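Local coordinates for protein putative immunoglobulin A1 protease (Bacteroides ovatus, PDB 3N6Z) that is of unknown function but is probably a protease of immunoglobulin A1, folded as an elongated beta-solenoid-like stack of parallel strands, at residues S272-V277 against S281-I286. Numbering follows the deposited sequence.
Sequences SNLTGV and STVGRI
Leu274 and Val283 meet in a buried apolar contact between two facing strands of one coil of a solenoid-like stack. Strand 274-276 and strand 282-284 belong to different sheets, the first pairing in parallel with 243-245 and 307-309, the second in parallel with 248-251, and the chain reverses between them: their axes run at 167°, nearly antiparallel, yet approach no closer than 6.9 Å. That spacing is too wide for backbone pairing, and side chains fill it. Leu274 CB lies 3.6 Å from Val283 CG1, which is placed opposite the backbone N (chi1 176°) and so reaches the near end of the leucine. The outer end of Leu274 extends further along the facing segment, where CD1 lies 3.3 Å from Gly284 O and also touches Arg285 CA at 3.8 Å. The second valine branch, CG2, turns the other way and approaches Gly276 N at 3.8 Å. Toward the connecting turn the two segments draw together (Gly276 CA to Ser281 CA 5.1 Å). Ser281 CB and OG each lie 3.6 Å from Gly276 CA, where the glycine has no side chain. The hydroxyl's polar partner is Asp278 O, with a weak bond to Gly248 N; against Gly276 CA it makes van der Waals contact. Leu307, from the following coil, touches Leu274, Val283 and Arg285, continuing the apolar layer along the stack. Arg285 NH2 forms a salt bridge with Asp318 OD1 and a hydrogen bond with Gly329 O, and NE bonds His328 O. Cohesion across this interface therefore rests on van der Waals contact and burial, while backbone bonds of Leu274 with Val306 and Lys308, and of Thr275 with Val243 and Ala245, join strand 274-276 to the following and preceding coils.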
ATOM      1  N   SER A 272       1.597 -12.907  -7.723  1.00 10.37           N
ATOM      2  CA  SER A 272       2.048 -13.469  -6.451  1.00  9.73           C
ATOM      3  C   SER A 272       1.542 -14.899  -6.270  1.00 10.35           C
ATOM      4  O   SER A 272       0.410 -15.211  -6.627  1.00 10.51           O
ATOM      5  CB  SER A 272       1.497 -12.633  -5.292  1.00 10.83           C
ATOM      6  OG  SER A 272       1.970 -11.312  -5.344  1.00 10.91           O
ATOM      7  N   ASN A 273       2.343 -15.746  -5.621  1.00 10.23           N
ATOM      8  CA  ASN A 273       1.837 -16.996  -5.069  1.00 10.02           C
ATOM      9  C   ASN A 273       0.985 -16.698  -3.828  1.00 10.37           C
ATOM     10  O   ASN A 273       1.352 -15.830  -3.019  1.00 11.79           O
ATOM     11  CB  ASN A 273       2.998 -17.914  -4.698  1.00 11.61           C
ATOM     12  CG  ASN A 273       3.819 -18.332  -5.904  1.00 14.58           C
ATOM     13  OD1 ASN A 273       3.267 -18.554  -6.984  1.00 14.83           O
ATOM     14  ND2 ASN A 273       5.136 -18.466  -5.724  1.00 18.56           N
ATOM     15  N   LEU A 274      -0.156 -17.386  -3.714  1.00  9.94           N
ATOM     16  CA  LEU A 274      -1.197 -17.065  -2.742  1.00  9.40           C
ATOM     17  C   LEU A 274      -1.508 -18.306  -1.926  1.00 10.70           C
ATOM     18  O   LEU A 274      -1.806 -19.372  -2.501  1.00 11.94           O
ATOM     19  CB  LEU A 274      -2.463 -16.591  -3.453  1.00 10.44           C
ATOM     20  CG  LEU A 274      -2.328 -15.499  -4.505  1.00 10.06           C
ATOM     21  CD1 LEU A 274      -3.703 -15.174  -5.102  1.00 12.81           C
ATOM     22  CD2 LEU A 274      -1.742 -14.221  -3.880  1.00  9.57           C
ATOM     23  N   THR A 275      -1.448 -18.158  -0.599  1.00  9.95           N
ATOM     24  CA  THR A 275      -1.601 -19.273   0.329  1.00 11.14           C
ATOM     25  C   THR A 275      -2.547 -18.962   1.479  1.00 11.11           C
ATOM     26  O   THR A 275      -2.315 -18.039   2.247  1.00 11.91           O
ATOM     27  CB  THR A 275      -0.241 -19.699   0.888  1.00 11.61           C
ATOM     28  OG1 THR A 275       0.652 -19.961  -0.194  1.00 11.56           O
ATOM     29  CG2 THR A 275      -0.373 -20.917   1.822  1.00 13.49           C
ATOM     30  N   GLY A 276      -3.630 -19.730   1.591  1.00 11.08           N
ATOM     31  CA  GLY A 276      -4.488 -19.732   2.784  1.00 10.89           C
ATOM     32  C   GLY A 276      -4.131 -20.974   3.563  1.00 12.82           C
ATOM     33  O   GLY A 276      -4.262 -22.075   3.043  1.00 14.91           O
ATOM     34  N   VAL A 277      -3.677 -20.816   4.808  1.00 12.43           N
ATOM     35  CA  VAL A 277      -3.204 -21.968   5.580  1.00 13.72           C
ATOM     36  C   VAL A 277      -4.364 -22.856   6.044  1.00 14.12           C
ATOM     37  O   VAL A 277      -4.393 -24.045   5.727  1.00 16.15           O
ATOM     38  CB  VAL A 277      -2.305 -21.535   6.740  1.00 13.76           C
ATOM     39  CG1 VAL A 277      -1.853 -22.775   7.528  1.00 15.90           C
ATOM     40  CG2 VAL A 277      -1.093 -20.763   6.201  1.00 16.59           C
ATOM     41  N   SER A 281      -9.987 -21.050   4.582  1.00 12.03           N
ATOM     42  CA  SER A 281      -9.526 -19.889   3.828  1.00 12.35           C
ATOM     43  C   SER A 281     -10.140 -19.814   2.430  1.00 11.61           C
ATOM     44  O   SER A 281     -10.584 -20.808   1.861  1.00 12.76           O
ATOM     45  CB  SER A 281      -8.002 -19.897   3.716  1.00 11.36           C
ATOM     46  OG  SER A 281      -7.365 -19.871   4.985  1.00 12.21           O
ATOM     47  N   THR A 282     -10.176 -18.597   1.898  1.00 11.30           N
ATOM     48  CA  THR A 282     -10.583 -18.353   0.510  1.00  9.29           C
ATOM     49  C   THR A 282      -9.425 -17.645  -0.187  1.00 10.23           C
ATOM     50  O   THR A 282      -8.816 -16.736   0.370  1.00 12.57           O
ATOM     51  CB  THR A 282     -11.901 -17.566   0.410  1.00 11.18           C
ATOM     52  OG1 THR A 282     -11.780 -16.330   1.121  1.00 12.61           O
ATOM     53  CG2 THR A 282     -13.046 -18.387   1.001  1.00 12.39           C
ATOM     54  N   VAL A 283      -9.126 -18.080  -1.404  1.00  9.45           N
ATOM     55  CA  VAL A 283      -8.047 -17.530  -2.202  1.00  9.45           C
ATOM     56  C   VAL A 283      -8.557 -17.133  -3.567  1.00  9.47           C
ATOM     57  O   VAL A 283      -9.090 -17.971  -4.304  1.00 11.22           O
ATOM     58  CB  VAL A 283      -6.882 -18.517  -2.295  1.00 10.57           C
ATOM     59  CG1 VAL A 283      -5.786 -17.965  -3.211  1.00 14.77           C
ATOM     60  CG2 VAL A 283      -6.338 -18.861  -0.906  1.00 13.34           C
ATOM     61  N   GLY A 284      -8.396 -15.857  -3.895  1.00  9.40           N
ATOM     62  CA  GLY A 284      -8.793 -15.322  -5.213  1.00  9.35           C
ATOM     63  C   GLY A 284      -7.567 -14.736  -5.885  1.00  9.56           C
ATOM     64  O   GLY A 284      -6.777 -14.013  -5.246  1.00  9.52           O
ATOM     65  N   ARG A 285      -7.381 -14.986  -7.174  1.00  9.28           N
ATOM     66  CA  ARG A 285      -6.187 -14.422  -7.824  1.00  8.81           C
ATOM     67  C   ARG A 285      -6.194 -12.909  -7.664  1.00  7.57           C
ATOM     68  O   ARG A 285      -5.130 -12.314  -7.516  1.00  9.61           O
ATOM     69  CB  ARG A 285      -6.030 -14.842  -9.273  1.00  8.66           C
ATOM     70  CG  ARG A 285      -5.950 -16.336  -9.477  1.00  9.95           C
ATOM     71  CD  ARG A 285      -5.482 -16.729 -10.881  1.00 10.60           C
ATOM     72  NE  ARG A 285      -6.462 -16.352 -11.895  1.00 11.06           N
ATOM     73  CZ  ARG A 285      -6.666 -16.990 -13.045  1.00 10.36           C
ATOM     74  NH1 ARG A 285      -5.888 -18.009 -13.395  1.00 11.69           N
ATOM     75  NH2 ARG A 285      -7.652 -16.592 -13.838  1.00 11.48           N
ATOM     76  N   ILE A 286      -7.373 -12.270  -7.754  1.00  8.34           N
ATOM     77  CA  ILE A 286      -7.467 -10.805  -7.588  1.00  8.99           C
ATOM     78  C   ILE A 286      -7.989 -10.422  -6.194  1.00  7.79           C
ATOM     79  O   ILE A 286      -7.365  -9.607  -5.481  1.00  8.62           O
ATOM     80  CB  ILE A 286      -8.336 -10.143  -8.699  1.00  8.60           C
ATOM     81  CG1 ILE A 286      -7.957 -10.651 -10.113  1.00 10.39           C
ATOM     82  CG2 ILE A 286      -8.218  -8.597  -8.664  1.00  9.37           C
ATOM     83  CD1 ILE A 286      -6.503 -10.353 -10.493  1.00 10.71           C
TER